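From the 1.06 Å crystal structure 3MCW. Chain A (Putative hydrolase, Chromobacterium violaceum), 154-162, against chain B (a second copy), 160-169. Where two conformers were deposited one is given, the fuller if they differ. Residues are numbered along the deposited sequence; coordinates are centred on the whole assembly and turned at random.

Chain A, residues 154-162: TDWHGRRRS
Chain B (160-169) RRSADEVHAM

Chain A contributes a turn and a short strand; chain B contributes the same short strand, 160-161, followed by the first turns of a helix that starts at A163(B) and runs on past M169(B). The chain A segment from D155(A) to G158(A) is a type I beta turn, with W156(A) at phi/psi -69/-12 and H157(A) at -105/20, closed by G158(A) N to D155(A) O at 3.1 Å. G158(A) follows at 82/4, a positive phi that favours glycine, and D155(A) N to R159(A) O at 2.9 Å ties the turn's base. The helix of chain B is near -60/-45 throughout, its i to i+4 bonds beginning with V166(B) N to S162(B) O at 2.9 Å.

The register places D155(A) CA 4.8 Å from M169(B) CA and W156(A) CA 4.5 Å from A168(B) CA. So close a backbone approach suits alanine, whose CB points toward the turn. It also permits the one backbone hydrogen bond between the stretches: W156(A) N donates to A168(B) O at 3.0 Å, with an N-H...O angle of 158°. W156(A) CB lies 4.1 Å from A168(B) CB, but its indole (chi1 -160°, t) leads away.

D155(A), chi1 77° (p), turns its carboxylate back onto its own loop. D155(A) OD1 accepts from H157(A) N at 2.9 Å (136°) and from R159(A) N at 3.0 Å (158°); G158(A) N, 3.2 Å from D155(A) OD1, has a poor angle and bonds to D155(A) O instead. Across the contact, D155(A) CG meets A168(B) CB at 3.6 Å. H157(A), chi1 -58° (m), lays one ring face over that methyl: A168(B) CB is 3.6 Å from the H157(A) ring centroid and 14° off the normal, a CH-pi contact. H157(A) CE1 also comes within 3.5 Å of D164(B) O, which already accepts A168(B) N at 2.9 Å.

R161(A), m, m, t for chi1 to chi3, buries the largest area of any residue here. R161(A) NH2 donates to E165(B) OE2 at 3.0 Å and 156°, a salt bridge with the oxygen near the guanidinium plane. R161(A) NH1 donates to water 1 at 2.9 Å, and that water donates to E165(B) OE2 at 2.8 Å, so the carboxylate oxygen is bound both directly and through water. R161(A) NE lies 3.7 Å from M169(B) SE and 3.9 Å from D155(A) OD2; the latter is a long salt bridge of charge alone, the oxygen well out of plane.

R161(B) repeats the m, m, t rotamer and offers a guanidinium face to its counterpart. R161(A) NH1 and R161(B) NH1 sit 3.4 Å apart, two donors of like charge and no hydrogen bond; the negative charge of E165(B) nearby helps offset the repulsion. E165(B), m then t, also serves its own helix start: E165(B) OE1 accepts from S162(B) N at 2.9 Å, and S162(B) OG, at the N-cap position, accepts from E165(B) N at 3.1 Å, a capping bond.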

ATOM      1  N   THR A 154      16.960  -2.796   5.040  1.00  7.16           N
ATOM      2  CA  THR A 154      17.576  -3.899   4.299  1.00  7.09           C
ATOM      3  C   THR A 154      16.488  -4.608   3.493  1.00  6.80           C
ATOM      4  O   THR A 154      15.445  -4.954   4.056  1.00  7.32           O
ATOM      5  CB  THR A 154      18.291  -4.871   5.221  1.00  8.32           C
ATOM      6  OG1 THR A 154      19.220  -4.160   6.050  1.00 10.88           O
ATOM      7  CG2 THR A 154      19.034  -5.937   4.437  1.00 10.34           C
ATOM      8  N   ASP A 155      16.729  -4.821   2.210  1.00  6.44           N
ATOM      9  CA  ASP A 155      15.731  -5.504   1.385  1.00  6.74           C
ATOM     10  C   ASP A 155      15.748  -6.991   1.697  1.00  6.70           C
ATOM     11  O   ASP A 155      16.574  -7.499   2.456  1.00  6.98           O
ATOM     12  CB  ASP A 155      15.880  -5.143  -0.107  1.00  6.94           C
ATOM     13  CG  ASP A 155      17.020  -5.837  -0.833  1.00  7.29           C
ATOM     14  OD1 ASP A 155      17.575  -6.828  -0.349  1.00  7.32           O
ATOM     15  OD2 ASP A 155      17.295  -5.381  -1.961  1.00 10.09           O
ATOM     16  N   TRP A 156      14.807  -7.738   1.116  1.00  7.17           N
ATOM     17  CA  TRP A 156      14.636  -9.147   1.454  1.00  7.73           C
ATOM     18  C   TRP A 156      15.791 -10.024   0.969  1.00  8.30           C
ATOM     19  O   TRP A 156      15.881 -11.184   1.346  1.00 12.07           O
ATOM     20  CB  TRP A 156      13.340  -9.670   0.802  1.00 10.15           C
ATOM     21  CG  TRP A 156      12.824 -10.892   1.425  1.00 12.51           C
ATOM     22  CD1 TRP A 156      12.747 -12.204   0.905  1.00 12.08           C
ATOM     23  CD2 TRP A 156      12.239 -10.954   2.692  1.00 12.54           C
ATOM     24  NE1 TRP A 156      12.208 -13.018   1.818  1.00 14.26           N
ATOM     25  CE2 TRP A 156      11.845 -12.297   2.924  1.00 13.15           C
ATOM     26  CE3 TRP A 156      11.994 -10.014   3.676  1.00 13.35           C
ATOM     27  CZ2 TRP A 156      11.292 -12.728   4.128  1.00 15.13           C
ATOM     28  CZ3 TRP A 156      11.431 -10.453   4.888  1.00 15.14           C
ATOM     29  CH2 TRP A 156      11.086 -11.789   5.095  1.00 16.17           C
ATOM     30  N   HIS A 157      16.646  -9.484   0.114  1.00  8.03           N
ATOM     31  CA  HIS A 157      17.804 -10.180  -0.399  1.00  8.77           C
ATOM     32  C   HIS A 157      19.095  -9.683   0.238  1.00  9.12           C
ATOM     33  O   HIS A 157      20.180  -9.900  -0.291  1.00 11.53           O
ATOM     34  CB  HIS A 157      17.831 -10.085  -1.923  1.00  9.97           C
ATOM     35  CG  HIS A 157      16.598 -10.633  -2.622  1.00 11.11           C
ATOM     36  ND1 HIS A 157      16.284 -10.342  -3.941  1.00 12.14           N
ATOM     37  CD2 HIS A 157      15.590 -11.425  -2.168  1.00 10.84           C
ATOM     38  CE1 HIS A 157      15.164 -10.971  -4.275  1.00 12.16           C
ATOM     39  NE2 HIS A 157      14.712 -11.644  -3.217  1.00 11.59           N
ATOM     40  N   GLY A 158      19.000  -9.037   1.401  1.00  8.49           N
ATOM     41  CA  GLY A 158      20.148  -8.639   2.187  1.00  9.46           C
ATOM     42  C   GLY A 158      20.840  -7.372   1.795  1.00  9.46           C
ATOM     43  O   GLY A 158      21.886  -7.068   2.382  1.00 12.47           O
ATOM     44  N   ARG A 159      20.324  -6.635   0.805  1.00  8.29           N
ATOM     45  CA  ARG A 159      20.952  -5.416   0.364  1.00  8.99           C
ATOM     46  C   ARG A 159      20.478  -4.243   1.220  1.00  7.54           C
ATOM     47  O   ARG A 159      19.293  -3.950   1.288  1.00  8.11           O
ATOM     48  CB  ARG A 159      20.658  -5.128  -1.111  1.00 10.71           C
ATOM     49  CG  ARG A 159      21.310  -3.874  -1.630  1.00 16.05           C
ATOM     50  N   ARG A 160      21.416  -3.547   1.848  1.00  8.43           N
ATOM     51  CA  ARG A 160      21.140  -2.400   2.690  0.50  8.34           C
ATOM     52  C   ARG A 160      20.789  -1.224   1.788  1.00  8.16           C
ATOM     53  O   ARG A 160      21.624  -0.800   0.998  1.00 11.56           O
ATOM     54  CB  ARG A 160      22.360  -2.082   3.545  0.50  8.94           C
ATOM     55  CG  ARG A 160      22.656  -3.187   4.533  0.50 10.25           C
ATOM     56  CD  ARG A 160      23.905  -2.953   5.351  0.50  9.98           C
ATOM     57  NE  ARG A 160      23.959  -1.620   5.954  0.50 10.59           N
ATOM     58  CZ  ARG A 160      23.206  -1.185   6.970  0.50 10.04           C
ATOM     59  NH1 ARG A 160      23.343   0.065   7.416  0.50 12.65           N
ATOM     60  NH2 ARG A 160      22.293  -1.973   7.514  0.50 10.68           N
ATOM     61  N   ARG A 161      19.563  -0.733   1.870  1.00  7.31           N
ATOM     62  CA  ARG A 161      19.103   0.420   1.108  1.00  7.50           C
ATOM     63  C   ARG A 161      19.070   1.659   1.987  1.00  6.79           C
ATOM     64  O   ARG A 161      18.588   1.606   3.127  1.00  7.32           O
ATOM     65  CB  ARG A 161      17.709   0.136   0.513  1.00  7.99           C
ATOM     66  CG  ARG A 161      17.650  -1.043  -0.431  1.00 10.20           C
ATOM     67  CD  ARG A 161      18.446  -0.739  -1.685  1.00 11.97           C
ATOM     68  NE  ARG A 161      18.148  -1.662  -2.751  1.00 15.82           N
ATOM     69  CZ  ARG A 161      18.921  -1.851  -3.803  1.00 15.40           C
ATOM     70  NH1 ARG A 161      20.096  -1.241  -3.893  1.00 15.71           N
ATOM     71  NH2 ARG A 161      18.558  -2.727  -4.715  1.00 17.04           N
ATOM     72  N   SER A 162      19.569   2.772   1.479  1.00  6.80           N
ATOM     73  CA  SER A 162      19.442   4.004   2.215  1.00  6.81           C
ATOM     74  C   SER A 162      18.000   4.460   2.255  1.00  6.12           C
ATOM     75  O   SER A 162      17.208   4.136   1.381  1.00  6.14           O
ATOM     76  CB  SER A 162      20.311   5.097   1.578  1.00  7.41           C
ATOM     77  OG  SER A 162      19.737   5.491   0.329  1.00  7.82           O
TER
ATOM     78  N   ARG B 160      17.423   2.412 -12.709  1.00  8.99           N
ATOM     79  CA  ARG B 160      16.746   1.157 -12.974  1.00  8.64           C
ATOM     80  C   ARG B 160      16.954   0.195 -11.825  1.00  8.39           C
ATOM     81  O   ARG B 160      18.080  -0.119 -11.481  1.00 10.63           O
ATOM     82  CB  ARG B 160      17.242   0.483 -14.268  1.00 11.47           C
ATOM     83  CG  ARG B 160      16.561  -0.913 -14.484  1.00 14.28           C
ATOM     84  CD  ARG B 160      17.168  -1.874 -15.493  1.00 13.51           C
ATOM     85  NE  ARG B 160      16.939  -1.309 -16.808  1.00 14.45           N
ATOM     86  CZ  ARG B 160      16.054  -1.695 -17.778  1.00 10.83           C
ATOM     87  NH1 ARG B 160      15.239  -2.737 -17.753  1.00 12.44           N
ATOM     88  NH2 ARG B 160      15.998  -0.959 -18.870  1.00 10.09           N
ATOM     89  N   ARG B 161      15.859  -0.304 -11.264  1.00  8.37           N
ATOM     90  CA  ARG B 161      15.894  -1.392 -10.301  1.00  8.51           C
ATOM     91  C   ARG B 161      15.412  -2.646 -11.004  1.00  8.00           C
ATOM     92  O   ARG B 161      14.399  -2.647 -11.697  1.00  9.11           O
ATOM     93  CB  ARG B 161      14.989  -1.059  -9.104  1.00  9.43           C
ATOM     94  CG  ARG B 161      15.461   0.133  -8.297  1.00  9.76           C
ATOM     95  CD  ARG B 161      16.799  -0.124  -7.670  1.00 11.41           C
ATOM     96  NE  ARG B 161      17.133   0.876  -6.686  1.00 13.44           N
ATOM     97  CZ  ARG B 161      18.350   1.102  -6.256  1.00 12.79           C
ATOM     98  NH1 ARG B 161      19.384   0.454  -6.775  1.00 14.47           N
ATOM     99  NH2 ARG B 161      18.530   2.024  -5.322  1.00 14.64           N
ATOM    100  N   SER B 162      16.150  -3.742 -10.845  1.00  7.63           N
ATOM    101  CA  SER B 162      15.715  -5.004 -11.440  1.00  7.07           C
ATOM    102  C   SER B 162      14.441  -5.489 -10.769  1.00  6.00           C
ATOM    103  O   SER B 162      14.152  -5.140  -9.625  1.00  6.67           O
ATOM    104  CB  SER B 162      16.783  -6.070 -11.245  1.00  8.20           C
ATOM    105  OG  SER B 162      16.876  -6.469  -9.880  1.00  8.74           O
ATOM    106  N   ALA B 163      13.749  -6.404 -11.431  1.00  6.17           N
ATOM    107  CA  ALA B 163      12.582  -7.018 -10.855  1.00  6.07           C
ATOM    108  C   ALA B 163      12.905  -7.623  -9.513  1.00  5.84           C
ATOM    109  O   ALA B 163      12.100  -7.564  -8.572  1.00  6.55           O
ATOM    110  CB  ALA B 163      12.021  -8.069 -11.800  1.00  7.03           C
ATOM    111  N   ASP B 164      14.049  -8.303  -9.393  1.00  6.39           N
ATOM    112  CA  ASP B 164      14.454  -8.878  -8.118  1.00  6.80           C
ATOM    113  C   ASP B 164      14.573  -7.829  -7.013  1.00  6.74           C
ATOM    114  O   ASP B 164      14.155  -8.066  -5.891  1.00  6.95           O
ATOM    115  CB  ASP B 164      15.785  -9.650  -8.266  1.00  8.28           C
ATOM    116  CG  ASP B 164      15.685 -10.758  -9.298  1.00 10.63           C
ATOM    117  OD1 ASP B 164      15.774 -10.451 -10.492  1.00 14.36           O
ATOM    118  OD2 ASP B 164      15.413 -11.906  -8.949  1.00 12.97           O
ATOM    119  N   GLU B 165      15.156  -6.684  -7.353  1.00  6.11           N
ATOM    120  CA  GLU B 165      15.297  -5.576  -6.393  1.00  6.58           C
ATOM    121  C   GLU B 165      13.940  -4.995  -5.986  1.00  6.02           C
ATOM    122  O   GLU B 165      13.735  -4.681  -4.811  1.00  6.70           O
ATOM    123  CB  GLU B 165      16.208  -4.488  -6.973  1.00  7.21           C
ATOM    124  CG  GLU B 165      17.665  -4.929  -7.035  1.00  8.65           C
ATOM    125  CD  GLU B 165      18.578  -3.972  -7.735  1.00 10.97           C
ATOM    126  OE1 GLU B 165      18.238  -3.421  -8.797  1.00  9.72           O
ATOM    127  OE2 GLU B 165      19.723  -3.822  -7.240  1.00 17.78           O
ATOM    128  N   VAL B 166      13.070  -4.817  -6.967  1.00  6.10           N
ATOM    129  CA  VAL B 166      11.721  -4.288  -6.727  1.00  6.08           C
ATOM    130  C   VAL B 166      10.982  -5.240  -5.791  1.00  6.12           C
ATOM    131  O   VAL B 166      10.345  -4.822  -4.803  1.00  6.88           O
ATOM    132  CB  VAL B 166      10.972  -4.061  -8.027  1.00  6.23           C
ATOM    133  CG1 VAL B 166       9.549  -3.644  -7.779  1.00  7.56           C
ATOM    134  CG2 VAL B 166      11.679  -3.030  -8.890  1.00  6.97           C
ATOM    135  N   HIS B 167      11.036  -6.532  -6.120  1.00  5.91           N
ATOM    136  CA  HIS B 167      10.423  -7.578  -5.292  1.00  5.79           C
ATOM    137  C   HIS B 167      10.954  -7.546  -3.871  1.00  6.02           C
ATOM    138  O   HIS B 167      10.207  -7.584  -2.906  1.00  6.83           O
ATOM    139  CB  HIS B 167      10.714  -8.912  -5.999  1.00  6.38           C
ATOM    140  CG  HIS B 167      10.092 -10.117  -5.385  1.00  6.13           C
ATOM    141  ND1 HIS B 167       8.840 -10.602  -5.742  1.00  6.76           N
ATOM    142  CD2 HIS B 167      10.607 -10.980  -4.478  1.00  7.58           C
ATOM    143  CE1 HIS B 167       8.632 -11.720  -5.058  1.00  7.16           C
ATOM    144  NE2 HIS B 167       9.681 -11.981  -4.279  1.00  8.06           N
ATOM    145  N   ALA B 168      12.280  -7.518  -3.748  1.00  6.30           N
ATOM    146  CA  ALA B 168      12.930  -7.563  -2.437  1.00  6.42           C
ATOM    147  C   ALA B 168      12.582  -6.358  -1.591  1.00  6.06           C
ATOM    148  O   ALA B 168      12.457  -6.492  -0.365  1.00  6.43           O
ATOM    149  CB  ALA B 168      14.452  -7.661  -2.612  1.00  7.28           C
HETATM  150  N   MSE B 169      12.455  -5.185  -2.203  1.00  6.24           N
HETATM  151  CA  MSE B 169      12.107  -3.987  -1.425  0.50  6.59           C
HETATM  152  C   MSE B 169      10.634  -4.075  -0.970  1.00  6.59           C
HETATM  153  O   MSE B 169      10.327  -3.756   0.178  1.00  7.99           O
HETATM  154  CB  MSE B 169      12.461  -2.699  -2.214  0.50  6.98           C
HETATM  155  CG  MSE B 169      13.984  -2.447  -2.309  0.50  7.85           C
HETATM  156 SE   MSE B 169      14.567  -0.806  -3.273  0.37 12.25          SE
HETATM  157  CE  MSE B 169      14.322   0.337  -1.806  0.50 13.83           C
TER
HETATM  158  O   HOH W   1      21.606  -1.929  -6.299  1.00 25.82           O